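Local coordinates for protein DNA polymerase III subunit beta (Deinococcus radiodurans, PDB 4TRT) that probably forms a ring-shaped sliding clamp around DNA that tethers DNA polymerases and other proteins and makes synthesis processive, at residues V1-L15 with V79-S92. Residues are numbered along the deposited sequence; the frame is centred on the assembly and turned at random.
Unlike the reference sequence in segment 1-15: V1 (reference Met).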
ATOM      1  N   VAL A   1      39.980   0.697 -18.089  1.00 44.92           N
ATOM      2  CA  VAL A   1      38.569   0.188 -18.123  1.00 43.09           C
ATOM      3  C   VAL A   1      37.616   1.364 -18.028  1.00 41.70           C
ATOM      4  O   VAL A   1      38.001   2.446 -17.567  1.00 40.16           O
ATOM      5  CB  VAL A   1      38.282  -0.787 -16.957  1.00 41.77           C
ATOM      6  CG1 VAL A   1      39.116  -2.057 -17.091  1.00 43.03           C
ATOM      7  CG2 VAL A   1      38.516  -0.125 -15.609  1.00 40.16           C
ATOM      8  N   MET A   2      36.371   1.156 -18.437  1.00 42.15           N
ATOM      9  CA  MET A   2      35.348   2.187 -18.258  1.00 43.14           C
ATOM     10  C   MET A   2      35.041   2.450 -16.792  1.00 40.68           C
ATOM     11  O   MET A   2      34.808   1.524 -16.017  1.00 39.36           O
ATOM     12  CB  MET A   2      34.047   1.842 -18.973  1.00 44.63           C
ATOM     13  CG  MET A   2      33.109   3.036 -19.073  1.00 47.37           C
ATOM     14  SD  MET A   2      31.800   3.043 -17.864  1.00 61.51           S
ATOM     15  CE  MET A   2      30.716   2.039 -18.885  1.00 57.07           C
ATOM     16  N   LYS A   3      35.002   3.728 -16.433  1.00 40.64           N
ATOM     17  CA  LYS A   3      34.669   4.164 -15.076  1.00 39.42           C
ATOM     18  C   LYS A   3      33.799   5.414 -15.158  1.00 39.14           C
ATOM     19  O   LYS A   3      34.091   6.314 -15.938  1.00 40.66           O
ATOM     20  CB  LYS A   3      35.912   4.494 -14.257  1.00 43.32           C
ATOM     21  CG  LYS A   3      36.516   3.323 -13.510  1.00 44.81           C
ATOM     22  CD  LYS A   3      37.895   3.683 -13.003  1.00 47.20           C
ATOM     23  CE  LYS A   3      38.508   2.554 -12.194  1.00 48.87           C
ATOM     24  NZ  LYS A   3      39.850   2.896 -11.692  1.00 47.65           N
ATOM     25  N   ALA A   4      32.735   5.466 -14.359  1.00 36.84           N
ATOM     26  CA  ALA A   4      31.861   6.629 -14.315  1.00 37.36           C
ATOM     27  C   ALA A   4      31.603   7.059 -12.871  1.00 38.10           C
ATOM     28  O   ALA A   4      31.464   6.222 -11.989  1.00 40.58           O
ATOM     29  CB  ALA A   4      30.542   6.349 -15.038  1.00 34.36           C
ATOM     30  N   ASN A   5      31.566   8.370 -12.641  1.00 37.61           N
ATOM     31  CA  ASN A   5      31.151   8.909 -11.352  1.00 37.98           C
ATOM     32  C   ASN A   5      29.837   9.638 -11.538  1.00 37.21           C
ATOM     33  O   ASN A   5      29.740  10.520 -12.366  1.00 37.30           O
ATOM     34  CB  ASN A   5      32.226   9.834 -10.780  1.00 40.39           C
ATOM     35  CG  ASN A   5      33.396   9.062 -10.218  1.00 43.62           C
ATOM     36  OD1 ASN A   5      33.282   8.378  -9.192  1.00 47.54           O
ATOM     37  ND2 ASN A   5      34.521   9.158 -10.882  1.00 49.26           N
ATOM     38  N   VAL A   6      28.833   9.244 -10.772  1.00 33.99           N
ATOM     39  CA  VAL A   6      27.492   9.762 -10.926  1.00 35.76           C
ATOM     40  C   VAL A   6      26.870   9.986  -9.533  1.00 36.97           C
ATOM     41  O   VAL A   6      27.244   9.332  -8.554  1.00 33.39           O
ATOM     42  CB  VAL A   6      26.635   8.789 -11.805  1.00 35.55           C
ATOM     43  CG1 VAL A   6      26.483   7.429 -11.146  1.00 35.15           C
ATOM     44  CG2 VAL A   6      25.269   9.365 -12.121  1.00 33.69           C
ATOM     45  N   THR A   7      25.968  10.960  -9.447  1.00 35.58           N
ATOM     46  CA  THR A   7      25.204  11.226  -8.230  1.00 38.69           C
ATOM     47  C   THR A   7      24.137  10.151  -8.081  1.00 38.14           C
ATOM     48  O   THR A   7      23.453   9.826  -9.054  1.00 39.29           O
ATOM     49  CB  THR A   7      24.568  12.624  -8.312  1.00 42.95           C
ATOM     50  OG1 THR A   7      25.603  13.607  -8.170  1.00 44.52           O
ATOM     51  CG2 THR A   7      23.547  12.828  -7.242  1.00 50.01           C
ATOM     52  N   LYS A   8      23.997   9.591  -6.883  1.00 36.63           N
ATOM     53  CA  LYS A   8      22.992   8.563  -6.638  1.00 37.53           C
ATOM     54  C   LYS A   8      21.576   9.085  -6.917  1.00 38.28           C
ATOM     55  O   LYS A   8      20.767   8.374  -7.521  1.00 35.64           O
ATOM     56  CB  LYS A   8      23.066   8.015  -5.214  1.00 38.70           C
ATOM     57  CG  LYS A   8      22.122   6.846  -4.957  1.00 39.27           C
ATOM     58  CD  LYS A   8      22.185   6.329  -3.527  1.00 41.91           C
ATOM     59  CE  LYS A   8      21.501   7.272  -2.541  1.00 43.63           C
ATOM     60  NZ  LYS A   8      21.796   6.892  -1.144  1.00 43.15           N
ATOM     61  N   LYS A   9      21.295  10.309  -6.469  1.00 36.87           N
ATOM     62  CA  LYS A   9      19.975  10.922  -6.616  1.00 38.99           C
ATOM     63  C   LYS A   9      19.538  10.952  -8.074  1.00 40.09           C
ATOM     64  O   LYS A   9      18.411  10.576  -8.406  1.00 39.70           O
ATOM     65  CB  LYS A   9      19.974  12.345  -6.053  1.00 43.09           C
ATOM     66  CG  LYS A   9      18.648  13.087  -6.237  1.00 46.69           C
ATOM     67  CD  LYS A   9      18.654  14.440  -5.544  1.00 50.57           C
ATOM     68  CE  LYS A   9      17.684  15.412  -6.207  1.00 54.73           C
ATOM     69  NZ  LYS A   9      16.384  14.756  -6.544  1.00 56.40           N
ATOM     70  N   THR A  10      20.452  11.333  -8.951  1.00 38.45           N
ATOM     71  CA  THR A  10      20.129  11.478 -10.357  1.00 39.34           C
ATOM     72  C   THR A  10      20.008  10.108 -11.013  1.00 37.30           C
ATOM     73  O   THR A  10      19.105   9.879 -11.818  1.00 36.50           O
ATOM     74  CB  THR A  10      21.179  12.338 -11.091  1.00 40.73           C
ATOM     75  OG1 THR A  10      21.642  13.396 -10.237  1.00 48.57           O
ATOM     76  CG2 THR A  10      20.556  12.991 -12.294  1.00 48.50           C
ATOM     77  N   LEU A  11      20.908   9.198 -10.675  1.00 32.66           N
ATOM     78  CA  LEU A  11      20.842   7.847 -11.222  1.00 33.33           C
ATOM     79  C   LEU A  11      19.560   7.143 -10.773  1.00 33.83           C
ATOM     80  O   LEU A  11      18.934   6.442 -11.559  1.00 33.04           O
ATOM     81  CB  LEU A  11      22.080   7.041 -10.846  1.00 32.37           C
ATOM     82  CG  LEU A  11      22.244   5.623 -11.426  1.00 32.88           C
ATOM     83  CD1 LEU A  11      22.304   5.564 -12.960  1.00 32.29           C
ATOM     84  CD2 LEU A  11      23.509   5.069 -10.814  1.00 33.35           C
ATOM     85  N   ASN A  12      19.181   7.323  -9.506  1.00 34.06           N
ATOM     86  CA  ASN A  12      17.898   6.816  -8.992  1.00 35.26           C
ATOM     87  C   ASN A  12      16.711   7.306  -9.780  1.00 36.36           C
ATOM     88  O   ASN A  12      15.782   6.532 -10.054  1.00 35.80           O
ATOM     89  CB  ASN A  12      17.661   7.232  -7.534  1.00 37.14           C
ATOM     90  CG  ASN A  12      18.258   6.287  -6.544  1.00 37.37           C
ATOM     91  OD1 ASN A  12      18.599   5.139  -6.866  1.00 39.45           O
ATOM     92  ND2 ASN A  12      18.370   6.754  -5.297  1.00 39.13           N
ATOM     93  N   GLU A  13      16.699   8.589 -10.111  1.00 37.82           N
ATOM     94  CA  GLU A  13      15.574   9.151 -10.861  1.00 41.82           C
ATOM     95  C   GLU A  13      15.438   8.491 -12.212  1.00 39.82           C
ATOM     96  O   GLU A  13      14.346   8.089 -12.590  1.00 42.61           O
ATOM     97  CB  GLU A  13      15.715  10.656 -11.049  1.00 45.53           C
ATOM     98  CG  GLU A  13      15.353  11.445  -9.813  1.00 54.07           C
ATOM     99  CD  GLU A  13      15.467  12.939 -10.030  1.00 60.21           C
ATOM    100  OE1 GLU A  13      15.093  13.414 -11.133  1.00 65.24           O
ATOM    101  OE2 GLU A  13      15.932  13.627  -9.098  1.00 62.00           O
ATOM    102  N   GLY A  14      16.546   8.348 -12.922  1.00 36.30           N
ATOM    103  CA  GLY A  14      16.519   7.739 -14.235  1.00 35.27           C
ATOM    104  C   GLY A  14      16.111   6.276 -14.183  1.00 35.38           C
ATOM    105  O   GLY A  14      15.280   5.825 -14.975  1.00 35.33           O
ATOM    106  N   LEU A  15      16.719   5.532 -13.269  1.00 35.28           N
ATOM    107  CA  LEU A  15      16.455   4.104 -13.148  1.00 35.37           C
ATOM    108  C   LEU A  15      15.025   3.834 -12.719  1.00 36.03           C
ATOM    109  O   LEU A  15      14.423   2.847 -13.164  1.00 34.78           O
ATOM    110  CB  LEU A  15      17.429   3.439 -12.169  1.00 34.08           C
ATOM    111  CG  LEU A  15      18.877   3.317 -12.624  1.00 34.97           C
ATOM    112  CD1 LEU A  15      19.759   2.832 -11.470  1.00 32.27           C
ATOM    113  CD2 LEU A  15      18.991   2.396 -13.833  1.00 34.00           C
ATOM    114  N   VAL A  79      21.118   0.222  -6.650  1.00 32.66           N
ATOM    115  CA  VAL A  79      21.442   1.652  -6.550  1.00 33.65           C
ATOM    116  C   VAL A  79      20.593   2.321  -5.469  1.00 34.34           C
ATOM    117  O   VAL A  79      21.110   3.059  -4.646  1.00 35.17           O
ATOM    118  CB  VAL A  79      21.291   2.372  -7.905  1.00 32.24           C
ATOM    119  CG1 VAL A  79      21.497   3.893  -7.765  1.00 30.95           C
ATOM    120  CG2 VAL A  79      22.275   1.806  -8.910  1.00 32.26           C
ATOM    121  N   ARG A  80      19.304   2.008  -5.440  1.00 35.47           N
ATOM    122  CA  ARG A  80      18.418   2.519  -4.408  1.00 38.20           C
ATOM    123  C   ARG A  80      18.898   2.203  -2.997  1.00 37.64           C
ATOM    124  O   ARG A  80      18.818   3.060  -2.131  1.00 35.03           O
ATOM    125  CB  ARG A  80      17.036   1.942  -4.644  1.00 41.23           C
ATOM    126  CG  ARG A  80      15.971   2.210  -3.592  1.00 46.80           C
ATOM    127  CD  ARG A  80      14.674   1.509  -3.966  1.00 50.59           C
ATOM    128  NE  ARG A  80      14.404   1.630  -5.389  1.00 47.54           N
ATOM    129  CZ  ARG A  80      14.148   0.627  -6.234  1.00 49.76           C
ATOM    130  NH1 ARG A  80      14.078  -0.637  -5.836  1.00 48.84           N
ATOM    131  NH2 ARG A  80      13.927   0.907  -7.508  1.00 47.43           N
ATOM    132  N   ASN A  81      19.415   0.992  -2.788  1.00 34.70           N
ATOM    133  CA  ASN A  81      19.840   0.539  -1.471  1.00 35.63           C
ATOM    134  C   ASN A  81      21.207   1.065  -1.033  1.00 35.66           C
ATOM    135  O   ASN A  81      21.601   0.874   0.114  1.00 34.86           O
ATOM    136  CB  ASN A  81      19.866  -1.002  -1.426  1.00 36.79           C
ATOM    137  CG  ASN A  81      18.479  -1.622  -1.471  1.00 40.36           C
ATOM    138  OD1 ASN A  81      17.479  -0.962  -1.168  1.00 41.01           O
ATOM    139  ND2 ASN A  81      18.408  -2.909  -1.834  1.00 37.41           N
ATOM    140  N   LEU A  82      21.949   1.689  -1.939  1.00 35.56           N
ATOM    141  CA  LEU A  82      23.259   2.203  -1.598  1.00 36.63           C
ATOM    142  C   LEU A  82      23.119   3.330  -0.567  1.00 37.86           C
ATOM    143  O   LEU A  82      22.163   4.111  -0.597  1.00 35.80           O
ATOM    144  CB  LEU A  82      24.005   2.711  -2.819  1.00 36.24           C
ATOM    145  CG  LEU A  82      24.553   1.716  -3.813  1.00 35.08           C
ATOM    146  CD1 LEU A  82      25.138   2.516  -4.964  1.00 35.60           C
ATOM    147  CD2 LEU A  82      25.624   0.815  -3.217  1.00 35.61           C
ATOM    148  N   GLY A  83      24.066   3.371   0.352  1.00 40.42           N
ATOM    149  CA  GLY A  83      24.061   4.354   1.430  1.00 44.64           C
ATOM    150  C   GLY A  83      24.509   5.740   1.006  1.00 46.76           C
ATOM    151  O   GLY A  83      23.818   6.733   1.292  1.00 51.96           O
ATOM    152  N   GLY A  84      25.648   5.835   0.330  1.00 42.86           N
ATOM    153  CA  GLY A  84      26.267   7.149   0.083  1.00 43.20           C
ATOM    154  C   GLY A  84      25.523   7.973  -0.955  1.00 44.78           C
ATOM    155  O   GLY A  84      24.504   7.529  -1.487  1.00 47.85           O
ATOM    156  N   GLU A  85      26.020   9.177  -1.241  1.00 42.71           N
ATOM    157  CA  GLU A  85      25.414  10.042  -2.264  1.00 40.70           C
ATOM    158  C   GLU A  85      26.112   9.996  -3.622  1.00 38.98           C
ATOM    159  O   GLU A  85      25.545  10.457  -4.604  1.00 38.95           O
ATOM    160  CB  GLU A  85      25.314  11.487  -1.776  1.00 43.33           C
ATOM    161  CG  GLU A  85      24.297  11.679  -0.660  1.00 46.64           C
ATOM    162  CD  GLU A  85      22.903  11.094  -0.939  1.00 50.16           C
ATOM    163  OE1 GLU A  85      22.495  10.901  -2.117  1.00 46.46           O
ATOM    164  OE2 GLU A  85      22.202  10.809   0.055  1.00 50.94           O
ATOM    165  N   LEU A  86      27.336   9.463  -3.675  1.00 35.47           N
ATOM    166  CA  LEU A  86      28.101   9.436  -4.904  1.00 35.75           C
ATOM    167  C   LEU A  86      28.422   7.987  -5.272  1.00 35.11           C
ATOM    168  O   LEU A  86      28.873   7.189  -4.421  1.00 35.79           O
ATOM    169  CB  LEU A  86      29.371  10.289  -4.811  1.00 34.83           C
ATOM    170  CG  LEU A  86      29.205  11.784  -4.503  1.00 34.36           C
ATOM    171  CD1 LEU A  86      30.585  12.428  -4.405  1.00 34.88           C
ATOM    172  CD2 LEU A  86      28.344  12.530  -5.514  1.00 34.24           C
ATOM    173  N   VAL A  87      28.172   7.661  -6.538  1.00 32.78           N
ATOM    174  CA  VAL A  87      28.294   6.280  -7.027  1.00 33.09           C
ATOM    175  C   VAL A  87      29.430   6.186  -8.045  1.00 34.56           C
ATOM    176  O   VAL A  87      29.543   7.030  -8.925  1.00 34.66           O
ATOM    177  CB  VAL A  87      26.974   5.799  -7.644  1.00 33.35           C
ATOM    178  CG1 VAL A  87      27.068   4.332  -8.093  1.00 33.25           C
ATOM    179  CG2 VAL A  87      25.817   5.969  -6.653  1.00 31.95           C
ATOM    180  N   GLU A  88      30.270   5.165  -7.904  1.00 35.02           N
ATOM    181  CA  GLU A  88      31.255   4.826  -8.922  1.00 38.53           C
ATOM    182  C   GLU A  88      30.802   3.573  -9.686  1.00 36.14           C
ATOM    183  O   GLU A  88      30.492   2.552  -9.077  1.00 34.45           O
ATOM    184  CB  GLU A  88      32.633   4.580  -8.297  1.00 41.95           C
ATOM    185  CG  GLU A  88      33.710   4.389  -9.362  1.00 48.64           C
ATOM    186  CD  GLU A  88      35.075   4.025  -8.828  1.00 52.37           C
ATOM    187  OE1 GLU A  88      35.165   3.142  -7.951  1.00 56.57           O
ATOM    188  OE2 GLU A  88      36.058   4.603  -9.333  1.00 56.73           O
ATOM    189  N   LEU A  89      30.766   3.671 -11.013  1.00 34.81           N
ATOM    190  CA  LEU A  89      30.519   2.529 -11.892  1.00 33.57           C
ATOM    191  C   LEU A  89      31.831   2.177 -12.548  1.00 34.12           C
ATOM    192  O   LEU A  89      32.617   3.073 -12.909  1.00 35.02           O
ATOM    193  CB  LEU A  89      29.486   2.871 -12.970  1.00 32.50           C
ATOM    194  CG  LEU A  89      28.118   3.284 -12.453  1.00 32.45           C
ATOM    195  CD1 LEU A  89      27.195   3.660 -13.609  1.00 30.97           C
ATOM    196  CD2 LEU A  89      27.548   2.167 -11.569  1.00 29.38           C
ATOM    197  N   GLU A  90      32.105   0.882 -12.652  1.00 33.82           N
ATOM    198  CA  GLU A  90      33.269   0.395 -13.380  1.00 36.77           C
ATOM    199  C   GLU A  90      32.869  -0.857 -14.161  1.00 38.42           C
ATOM    200  O   GLU A  90      32.179  -1.718 -13.641  1.00 39.97           O
ATOM    201  CB  GLU A  90      34.438   0.096 -12.436  1.00 39.19           C
ATOM    202  CG  GLU A  90      35.670  -0.478 -13.143  1.00 43.03           C
ATOM    203  CD  GLU A  90      36.802  -0.863 -12.203  1.00 49.01           C
ATOM    204  OE1 GLU A  90      36.878  -0.343 -11.073  1.00 51.96           O
ATOM    205  OE2 GLU A  90      37.647  -1.682 -12.609  1.00 57.60           O
ATOM    206  N   LEU A  91      33.307  -0.956 -15.411  1.00 39.57           N
ATOM    207  CA  LEU A  91      32.996  -2.107 -16.242  1.00 40.98           C
ATOM    208  C   LEU A  91      34.291  -2.800 -16.600  1.00 43.88           C
ATOM    209  O   LEU A  91      35.159  -2.217 -17.258  1.00 43.50           O
ATOM    210  CB  LEU A  91      32.259  -1.673 -17.513  1.00 40.75           C
ATOM    211  CG  LEU A  91      31.837  -2.817 -18.443  1.00 41.72           C
ATOM    212  CD1 LEU A  91      30.672  -3.558 -17.807  1.00 43.22           C
ATOM    213  CD2 LEU A  91      31.447  -2.296 -19.820  1.00 42.22           C
ATOM    214  N   SER A  92      34.424  -4.042 -16.150  1.00 46.24           N
ATOM    215  CA  SER A  92      35.607  -4.846 -16.409  1.00 50.11           C
ATOM    216  C   SER A  92      35.179  -6.233 -16.843  1.00 52.32           C
ATOM    217  O   SER A  92      34.545  -6.949 -16.068  1.00 48.60           O
ATOM    218  CB  SER A  92      36.420  -4.946 -15.122  1.00 52.13           C
ATOM    219  OG  SER A  92      37.722  -5.430 -15.370  1.00 57.27           O
TER
HETATM  220  O   HOH W   1      35.938  -1.632 -19.750  1.00 48.25           O
HETATM  221  O   HOH W   2      30.870   9.709  -7.979  1.00 44.70           O
HETATM  222  O   HOH W   3      22.944  11.700  -4.446  1.00 38.12           O
HETATM  223  O   HOH W   4      18.506   5.593  -2.599  1.00 38.19           O
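Strands 2-7 and 86-92 run antiparallel, at 166° with axes 4.6 Å apart, and A4 with L89 and V6 with V87 form hydrogen-bonded pairs in which each N-H meets the partner's carbonyl. Beyond the strands, K8 N still reaches E85 O (2.9 Å), and the side chain of the same lysine shows how one long chain can bind a turn. With CG anti to the backbone N (chi1 -174°) and a bend at chi3 (74°), it runs alongside V79 in the opposite direction and sets its ammonium among the carbonyls of the 82-84 turn. NZ donates to G84 O at 2.8 Å and to L82 O at 2.9 Å, the latter from above the carbonyl plane, with a weaker bond to G83 O; the E85 carboxylate stands nearby, beyond salt-bridge distance. Cutting this side chain back to an alanine removes the ammonium, which would probably leave the L82 and G84 carbonyls without their shared donor and the turn freer to move. Against the lysine chain, V79 packs as a knob among K8, L11, N12 and L15: its CG2 touches L15 CD1 at 3.7 Å, while CG1 lies against N12 OD1 and L11 CD2. A water joins N12 ND2 to R80 O. On the sheet, A4, V6, V87 and L89 turn to the buried face, where strand 42-48 meets A4 and L89. On the other face K3 lies alongside E90, CE 3.5 Å from OE1, an oxygen salt-bridged to R99. Helix 8-21 follows strand 2-7, and helix 72-81 leads through the turn into strand 86-92; such a helix pair, packed on antiparallel sheet and lining the ring's central hole, characterises each DNA-clamp domain.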